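Local coordinates for protein isoaspartyl dipeptidase (Fervidobacterium islandicum, PDB 7CDH) that probably hydrolyses isoaspartyl (beta-aspartyl) dipeptides as a zinc-dependent metallopeptidase of the amidohydrolase superfamily, consistent with a role in protein repair, at residues M1-K9 against K19-I28; G349-V357 against V365-F373. All coordinates share one frame; numbering follows the deposited sequence.

The chain begins in contact 1. After strand 2-6 the chain turns a corner at Asn7, runs through strands 8-11 and 15-17, and returns as strand 19-23 beside its own start, closing a short loop. Contact 2 opens only near the C-terminal end, where strands 354-358 and 364-369 form a hairpin. The two contacts therefore follow in series and neither nests in the other. The centres of contact 1 and contact 2 are about 9 Å apart. The 349-357 segment runs beside Val27: Val27 O and Gly349 N are 2.8 Å apart, a probable hydrogen bond. The small N-terminal sheet thus packs on the C-terminal hairpin, which pairs with strand 51-59 beside the zinc-binding barrel.

Contact 1: M1-K9 against K19-I28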
loop_
_atom_site.group_PDB
_atom_site.type_symbol
_atom_site.label_atom_id
_atom_site.label_comp_id
_atom_site.label_asym_id
_atom_site.label_seq_id
_atom_site.Cartn_x
_atom_site.Cartn_y
_atom_site.Cartn_z
ATOM N N MET A 1 42.285 28.832 1.212
ATOM C CA MET A 1 43.452 29.554 1.801
ATOM C C MET A 1 44.006 28.823 3.038
ATOM O O MET A 1 43.257 28.527 3.989
ATOM C CB MET A 1 43.071 30.973 2.211
ATOM C CG MET A 1 44.223 31.723 2.823
ATOM S SD MET A 1 44.138 33.496 2.498
ATOM C CE MET A 1 42.549 33.886 3.237
ATOM N N ILE A 2 45.316 28.601 3.043
ATOM C CA ILE A 2 46.084 28.098 4.211
ATOM C C ILE A 2 46.173 29.207 5.253
ATOM O O ILE A 2 46.377 30.350 4.846
ATOM C CB ILE A 2 47.462 27.610 3.754
ATOM C CG1 ILE A 2 47.314 26.231 3.112
ATOM C CG2 ILE A 2 48.442 27.606 4.916
ATOM C CD1 ILE A 2 48.576 25.704 2.516
ATOM N N LYS A 3 45.968 28.879 6.533
ATOM C CA LYS A 3 46.007 29.862 7.639
ATOM C C LYS A 3 46.878 29.298 8.743
ATOM O O LYS A 3 47.071 28.051 8.772
ATOM C CB LYS A 3 44.623 30.157 8.213
ATOM C CG LYS A 3 43.552 30.474 7.186
ATOM C CD LYS A 3 42.257 30.959 7.813
ATOM C CE LYS A 3 41.139 31.201 6.811
ATOM N NZ LYS A 3 41.179 30.224 5.705
ATOM N N ILE A 4 47.369 30.191 9.605
ATOM C CA ILE A 4 48.236 29.862 10.770
ATOM C C ILE A 4 47.733 30.668 11.948
ATOM O O ILE A 4 47.709 31.909 11.808
ATOM C CB ILE A 4 49.722 30.215 10.540
ATOM C CG1 ILE A 4 50.340 29.454 9.369
ATOM C CG2 ILE A 4 50.517 30.000 11.820
ATOM C CD1 ILE A 4 50.297 30.228 8.087
ATOM N N ILE A 5 47.474 30.001 13.072
ATOM C CA ILE A 5 47.207 30.687 14.374
ATOM C C ILE A 5 48.497 30.638 15.210
ATOM O O ILE A 5 49.078 29.526 15.410
ATOM C CB ILE A 5 45.985 30.079 15.096
ATOM C CG1 ILE A 5 44.698 30.302 14.299
ATOM C CG2 ILE A 5 45.842 30.620 16.510
ATOM C CD1 ILE A 5 43.617 29.321 14.641
ATOM N N LYS A 6 48.965 31.823 15.611
ATOM C CA LYS A 6 50.245 32.014 16.337
ATOM C C LYS A 6 49.918 32.429 17.766
ATOM O O LYS A 6 48.931 33.162 17.944
ATOM C CB LYS A 6 51.120 33.063 15.639
ATOM C CG LYS A 6 51.820 32.563 14.383
ATOM C CD LYS A 6 52.892 33.494 13.830
ATOM C CE LYS A 6 53.844 32.794 12.877
ATOM N NZ LYS A 6 55.023 32.242 13.589
ATOM N N ASN A 7 50.717 31.963 18.731
ATOM C CA ASN A 7 50.867 32.582 20.080
ATOM C C ASN A 7 49.732 32.189 21.017
ATOM O O ASN A 7 49.573 32.891 22.026
ATOM C CB ASN A 7 50.885 34.119 20.056
ATOM C CG ASN A 7 52.059 34.693 19.290
ATOM O OD1 ASN A 7 53.063 34.000 19.115
ATOM N ND2 ASN A 7 51.943 35.949 18.861
ATOM N N ALA A 8 48.956 31.151 20.707
ATOM C CA ALA A 8 47.901 30.672 21.624
ATOM C C ALA A 8 48.451 29.538 22.490
ATOM O O ALA A 8 49.383 28.802 22.063
ATOM C CB ALA A 8 46.677 30.252 20.861
ATOM N N LYS A 9 47.874 29.375 23.668
ATOM C CA LYS A 9 48.085 28.143 24.453
ATOM C C LYS A 9 47.078 27.136 23.918
ATOM O O LYS A 9 45.902 27.428 23.919
ATOM C CB LYS A 9 47.908 28.429 25.949
ATOM C CG LYS A 9 49.035 29.220 26.598
ATOM C CD LYS A 9 48.558 30.333 27.500
ATOM C CE LYS A 9 49.313 31.619 27.236
ATOM N NZ LYS A 9 49.208 32.563 28.367
ATOM N N LYS A 19 51.830 26.779 21.154
ATOM C CA LYS A 19 52.081 26.065 19.880
ATOM C C LYS A 19 51.389 26.816 18.753
ATOM O O LYS A 19 50.475 27.566 19.017
ATOM C CB LYS A 19 51.597 24.618 19.926
ATOM C CG LYS A 19 52.310 23.719 20.920
ATOM C CD LYS A 19 53.496 22.991 20.364
ATOM C CE LYS A 19 54.209 22.151 21.407
ATOM N NZ LYS A 19 55.467 22.808 21.839
ATOM N N ASP A 20 51.866 26.617 17.539
ATOM C CA ASP A 20 51.366 27.273 16.311
ATOM C C ASP A 20 50.634 26.203 15.488
ATOM O O ASP A 20 51.128 25.048 15.459
ATOM C CB ASP A 20 52.525 27.975 15.600
ATOM C CG ASP A 20 52.856 29.343 16.188
ATOM O OD1 ASP A 20 52.295 29.681 17.300
ATOM O OD2 ASP A 20 53.655 30.087 15.525
ATOM N N VAL A 21 49.488 26.572 14.908
ATOM C CA VAL A 21 48.587 25.647 14.156
ATOM C C VAL A 21 48.414 26.153 12.726
ATOM O O VAL A 21 47.964 27.310 12.558
ATOM C CB VAL A 21 47.216 25.452 14.832
ATOM C CG1 VAL A 21 46.495 24.292 14.180
ATOM C CG2 VAL A 21 47.320 25.204 16.333
ATOM N N ILE A 22 48.809 25.315 11.762
ATOM C CA ILE A 22 48.676 25.549 10.294
ATOM C C ILE A 22 47.560 24.637 9.776
ATOM O O ILE A 22 47.647 23.413 10.014
ATOM C CB ILE A 22 50.004 25.258 9.572
ATOM C CG1 ILE A 22 51.196 25.915 10.263
ATOM C CG2 ILE A 22 49.924 25.682 8.119
ATOM C CD1 ILE A 22 52.401 25.012 10.356
ATOM N N PHE A 23 46.570 25.192 9.076
ATOM C CA PHE A 23 45.374 24.431 8.617
ATOM C C PHE A 23 44.838 24.995 7.286
ATOM O O PHE A 23 45.036 26.185 6.990
ATOM C CB PHE A 23 44.319 24.428 9.729
ATOM C CG PHE A 23 43.899 25.806 10.174
ATOM C CD1 PHE A 23 44.614 26.486 11.135
ATOM C CD2 PHE A 23 42.797 26.428 9.625
ATOM C CE1 PHE A 23 44.234 27.753 11.536
ATOM C CE2 PHE A 23 42.414 27.699 10.022
ATOM C CZ PHE A 23 43.133 28.360 10.979
ATOM N N TYR A 24 44.240 24.118 6.478
ATOM C CA TYR A 24 43.337 24.450 5.342
ATOM C C TYR A 24 41.898 24.205 5.827
ATOM O O TYR A 24 41.338 25.071 6.523
ATOM C CB TYR A 24 43.711 23.595 4.125
ATOM C CG TYR A 24 43.262 24.101 2.775
ATOM C CD1 TYR A 24 42.201 24.975 2.619
ATOM C CD2 TYR A 24 43.917 23.681 1.628
ATOM C CE1 TYR A 24 41.833 25.446 1.365
ATOM C CE2 TYR A 24 43.563 24.143 0.370
ATOM C CZ TYR A 24 42.517 25.032 0.234
ATOM O OH TYR A 24 42.196 25.492 -1.015
ATOM N N HIS A 25 41.334 23.050 5.462
ATOM C CA HIS A 25 40.071 22.469 5.974
ATOM C C HIS A 25 40.441 21.467 7.057
ATOM O O HIS A 25 39.661 21.298 8.003
ATOM C CB HIS A 25 39.290 21.785 4.832
ATOM C CG HIS A 25 38.782 22.729 3.783
ATOM N ND1 HIS A 25 37.465 23.182 3.757
ATOM C CD2 HIS A 25 39.394 23.309 2.724
ATOM C CE1 HIS A 25 37.297 23.993 2.729
ATOM N NE2 HIS A 25 38.465 24.088 2.078
ATOM N N LYS A 26 41.604 20.831 6.903
ATOM C CA LYS A 26 42.200 19.946 7.928
ATOM C C LYS A 26 43.468 20.580 8.527
ATOM O O LYS A 26 44.094 21.473 7.901
ATOM C CB LYS A 26 42.407 18.570 7.304
ATOM C CG LYS A 26 41.119 17.950 6.779
ATOM C CD LYS A 26 41.005 16.478 7.029
ATOM C CE LYS A 26 39.969 15.782 6.178
ATOM N NZ LYS A 26 40.478 14.454 5.750
ATOM N N VAL A 27 43.798 20.187 9.756
ATOM C CA VAL A 27 45.044 20.639 10.443
ATOM C C VAL A 27 46.241 20.046 9.706
ATOM O O VAL A 27 46.320 18.788 9.587
ATOM C CB VAL A 27 45.085 20.227 11.923
ATOM C CG1 VAL A 27 46.474 20.517 12.495
ATOM C CG2 VAL A 27 44.001 20.929 12.726
ATOM N N ILE A 28 47.134 20.922 9.249
ATOM C CA ILE A 28 48.358 20.553 8.484
ATOM C C ILE A 28 49.517 20.254 9.449
ATOM O O ILE A 28 50.250 19.300 9.160
ATOM C CB ILE A 28 48.715 21.645 7.464
ATOM C CG1 ILE A 28 47.749 21.620 6.276
ATOM C CG2 ILE A 28 50.158 21.497 7.011
ATOM C CD1 ILE A 28 47.736 22.901 5.481
HETATM O O HOH W 1 48.668 29.515 18.535
#
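The Phe23 ring carries Lys3 CB over one face, 4.0 Å from the ring centroid in a CH-pi contact. Lys3 O also lies above the same face, offset toward the rim. Ile5 CG1 meets the ring at its edge, in plane, and Ile5 CD1 comes within 3.5 Å of Phe23 CE1. Phe23 CG sits between the backbone N and the carbonyl carbon (chi1 57°), which brings the ring toward Lys3 and Ile5. The ring of Phe354 meets it edge-to-face. Strands 2-6 and 19-23 are antiparallel neighbours in the small beta domain that accompanies the barrel in many amidohydrolases. Lys3 with Phe23 and Ile5 with Val21 are hydrogen-bonded pairs. Ile4 and Ile22 form the non-hydrogen-bonded pair between them, with their CG1 atoms side by side at 3.7 Å. At the corner, Asp20 divides its carboxylate. OD2 takes a salt bridge from Lys6 NZ at 3.2 Å, and OD1 accepts Asn7 N at 3.1 Å on its syn side, about 26° out of the carboxylate plane. An alanine here is likely to leave the Lys6 ammonium without this counter-charge and the Asn7 N-H without its acceptor. Ile2 CG1 packs on Ile28 CD1, and both residues also touch the second subunit.

Contact 2: G349-V357 against V365-F373; sequences GQDADFILV and VSVISKGEF
Asp353 OD1 accepts Lys370 N at 2.9 Å, nearly along the C-O axis and almost straight at 170°. Its other oxygen, OD2, forms a salt bridge with Lys343. Asp353 thus ties the hairpin of strands 354-358 and 364-369 to the type I' turn from Ser369 to Glu372, which leads into strand 372-376. Lys370 and Gly371 take the positive phi angles of that turn. Phe354 and Ile368 are a hydrogen-bonded antiparallel pair. Phe354 N reaches Ile368 O from well off the carbonyl plane, while Ile368 N returns to Phe354 O at 2.8 Å. At the far end a classic beta bulge sets Val365 and Ser366 opposite the single residue Leu356. Leu356 O is gripped twice, by Val365 N at 2.9 Å and by Ser366 N at 3.3 Å. Ile355 and Val367 lie side by side on one face of the sheet, their CG2 atoms touching. Phe354, Leu356, Ser366 and Ile368 line the other face, where Phe354 and Ile368 also meet Ile5. With Ile368 CG1 beside the backbone N (chi1 -56°), the CG2 branch is left to meet Phe354 CD2 at 4.0 Å. Farther along, Leu356 CD1 lies 3.5 Å from Ser366 CB. Ser366 OG also hydrogen-bonds with Tyr46 OH, and it donates to Val365 O at 2.7 Å from above the carbonyl plane.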
loop_
_atom_site.group_PDB
_atom_site.type_symbol
_atom_site.label_atom_id
_atom_site.label_comp_id
_atom_site.label_asym_id
_atom_site.label_seq_id
_atom_site.Cartn_x
_atom_site.Cartn_y
_atom_site.Cartn_z
ATOM N N GLY A 349 45.705 16.190 10.459
ATOM C CA GLY A 349 44.740 15.371 9.686
ATOM C C GLY A 349 43.306 15.429 10.216
ATOM O O GLY A 349 42.396 15.094 9.464
ATOM N N GLN A 350 43.129 15.817 11.480
ATOM C CA GLN A 350 41.852 16.196 12.105
ATOM C C GLN A 350 41.296 17.444 11.401
ATOM O O GLN A 350 42.058 18.186 10.763
ATOM C CB GLN A 350 42.089 16.396 13.602
ATOM C CG GLN A 350 42.551 15.134 14.338
ATOM C CD GLN A 350 41.520 14.024 14.462
ATOM O OE1 GLN A 350 40.334 14.192 14.168
ATOM N NE2 GLN A 350 41.958 12.873 14.946
ATOM N N ASP A 351 39.987 17.652 11.494
ATOM C CA ASP A 351 39.274 18.744 10.788
ATOM C C ASP A 351 39.527 20.023 11.591
ATOM O O ASP A 351 39.566 19.940 12.848
ATOM C CB ASP A 351 37.788 18.402 10.595
ATOM C CG ASP A 351 37.529 17.266 9.604
ATOM O OD1 ASP A 351 37.616 17.523 8.382
ATOM O OD2 ASP A 351 37.261 16.121 10.049
ATOM N N ALA A 352 39.692 21.147 10.890
ATOM C CA ALA A 352 40.105 22.439 11.467
ATOM C C ALA A 352 38.890 23.124 12.090
ATOM O O ALA A 352 38.488 24.197 11.587
ATOM C CB ALA A 352 40.772 23.308 10.420
ATOM N N ASP A 353 38.366 22.538 13.170
ATOM C CA ASP A 353 37.274 23.134 13.974
ATOM C C ASP A 353 37.846 23.510 15.337
ATOM O O ASP A 353 38.254 22.567 16.074
ATOM C CB ASP A 353 36.103 22.165 14.157
ATOM C CG ASP A 353 35.547 21.540 12.886
ATOM O OD1 ASP A 353 35.816 22.075 11.780
ATOM O OD2 ASP A 353 34.807 20.522 13.032
ATOM N N PHE A 354 37.844 24.809 15.663
ATOM C CA PHE A 354 38.515 25.408 16.851
ATOM C C PHE A 354 37.691 26.549 17.440
ATOM O O PHE A 354 36.942 27.186 16.701
ATOM C CB PHE A 354 39.829 26.097 16.483
ATOM C CG PHE A 354 40.741 25.351 15.544
ATOM C CD1 PHE A 354 41.135 24.052 15.813
ATOM C CD2 PHE A 354 41.253 25.975 14.421
ATOM C CE1 PHE A 354 41.955 23.365 14.935
ATOM C CE2 PHE A 354 42.105 25.298 13.562
ATOM C CZ PHE A 354 42.455 23.996 13.827
ATOM N N ILE A 355 37.824 26.796 18.740
ATOM C CA ILE A 355 37.381 28.081 19.347
ATOM C C ILE A 355 38.600 28.744 19.998
ATOM O O ILE A 355 39.551 28.067 20.434
ATOM C CB ILE A 355 36.204 27.909 20.329
ATOM C CG1 ILE A 355 36.558 27.016 21.513
ATOM C CG2 ILE A 355 34.967 27.412 19.604
ATOM C CD1 ILE A 355 35.543 27.035 22.655
ATOM N N LEU A 356 38.581 30.056 20.011
ATOM C CA LEU A 356 39.606 30.873 20.678
ATOM C C LEU A 356 38.918 31.558 21.844
ATOM O O LEU A 356 37.912 32.234 21.640
ATOM C CB LEU A 356 40.170 31.851 19.654
ATOM C CG LEU A 356 41.126 31.222 18.647
ATOM C CD1 LEU A 356 41.273 32.103 17.427
ATOM C CD2 LEU A 356 42.491 30.978 19.291
ATOM N N VAL A 357 39.415 31.303 23.037
ATOM C CA VAL A 357 38.840 31.831 24.297
ATOM C C VAL A 357 39.833 32.826 24.899
ATOM O O VAL A 357 41.047 32.678 24.726
ATOM C CB VAL A 357 38.539 30.617 25.172
ATOM C CG1 VAL A 357 38.209 30.994 26.595
ATOM C CG2 VAL A 357 37.418 29.817 24.533
ATOM N N VAL A 365 35.920 34.313 21.619
ATOM C CA VAL A 365 36.195 35.522 20.792
ATOM C C VAL A 365 36.394 35.104 19.343
ATOM O O VAL A 365 36.248 35.958 18.475
ATOM C CB VAL A 365 37.390 36.348 21.332
ATOM C CG1 VAL A 365 37.130 36.854 22.751
ATOM C CG2 VAL A 365 38.695 35.570 21.285
ATOM N N SER A 366 36.796 33.874 19.065
ATOM C CA SER A 366 36.853 33.450 17.651
ATOM C C SER A 366 36.426 31.991 17.507
ATOM O O SER A 366 36.576 31.206 18.469
ATOM C CB SER A 366 38.197 33.774 17.061
ATOM O OG SER A 366 38.387 35.179 17.099
ATOM N N VAL A 367 35.810 31.684 16.368
ATOM C CA VAL A 367 35.214 30.353 16.089
ATOM C C VAL A 367 35.559 29.975 14.663
ATOM O O VAL A 367 35.277 30.766 13.778
ATOM C CB VAL A 367 33.702 30.322 16.305
ATOM C CG1 VAL A 367 33.172 28.922 16.055
ATOM C CG2 VAL A 367 33.350 30.770 17.699
ATOM N N ILE A 368 36.170 28.810 14.504
ATOM C CA ILE A 368 36.678 28.314 13.201
ATOM C C ILE A 368 36.061 26.934 12.947
ATOM O O ILE A 368 36.020 26.115 13.886
ATOM C CB ILE A 368 38.212 28.319 13.214
ATOM C CG1 ILE A 368 38.731 29.720 13.543
ATOM C CG2 ILE A 368 38.782 27.820 11.904
ATOM C CD1 ILE A 368 40.231 29.821 13.515
ATOM N N SER A 369 35.514 26.737 11.740
ATOM C CA SER A 369 34.874 25.475 11.292
ATOM C C SER A 369 35.342 25.194 9.875
ATOM O O SER A 369 35.223 26.091 9.044
ATOM C CB SER A 369 33.381 25.542 11.379
ATOM O OG SER A 369 32.816 24.274 11.076
ATOM N N LYS A 370 35.917 24.019 9.652
ATOM C CA LYS A 370 36.456 23.635 8.338
ATOM C C LYS A 370 37.442 24.721 7.912
ATOM O O LYS A 370 37.620 24.938 6.693
ATOM C CB LYS A 370 35.313 23.469 7.331
ATOM C CG LYS A 370 34.158 22.599 7.812
ATOM C CD LYS A 370 32.973 22.515 6.866
ATOM C CE LYS A 370 31.768 23.306 7.342
ATOM N NZ LYS A 370 30.503 22.786 6.775
ATOM N N GLY A 371 38.061 25.382 8.886
ATOM C CA GLY A 371 39.180 26.317 8.646
ATOM C C GLY A 371 38.708 27.670 8.169
ATOM O O GLY A 371 39.550 28.437 7.740
ATOM N N GLU A 372 37.410 27.946 8.255
ATOM C CA GLU A 372 36.808 29.259 7.919
ATOM C C GLU A 372 36.474 29.938 9.251
ATOM O O GLU A 372 36.025 29.247 10.191
ATOM C CB GLU A 372 35.615 29.067 6.964
ATOM C CG GLU A 372 34.552 30.170 7.024
ATOM C CD GLU A 372 33.213 29.931 6.316
ATOM O OE1 GLU A 372 33.006 28.818 5.757
ATOM O OE2 GLU A 372 32.362 30.859 6.334
ATOM N N PHE A 373 36.716 31.238 9.352
ATOM C CA PHE A 373 36.312 32.041 10.531
ATOM C C PHE A 373 34.817 32.291 10.421
ATOM O O PHE A 373 34.406 33.006 9.514
ATOM C CB PHE A 373 37.081 33.364 10.600
ATOM C CG PHE A 373 38.488 33.224 11.116
ATOM C CD1 PHE A 373 38.746 33.303 12.470
ATOM C CD2 PHE A 373 39.543 32.985 10.256
ATOM C CE1 PHE A 373 40.027 33.144 12.959
ATOM C CE2 PHE A 373 40.825 32.824 10.747
ATOM C CZ PHE A 373 41.059 32.890 12.099
#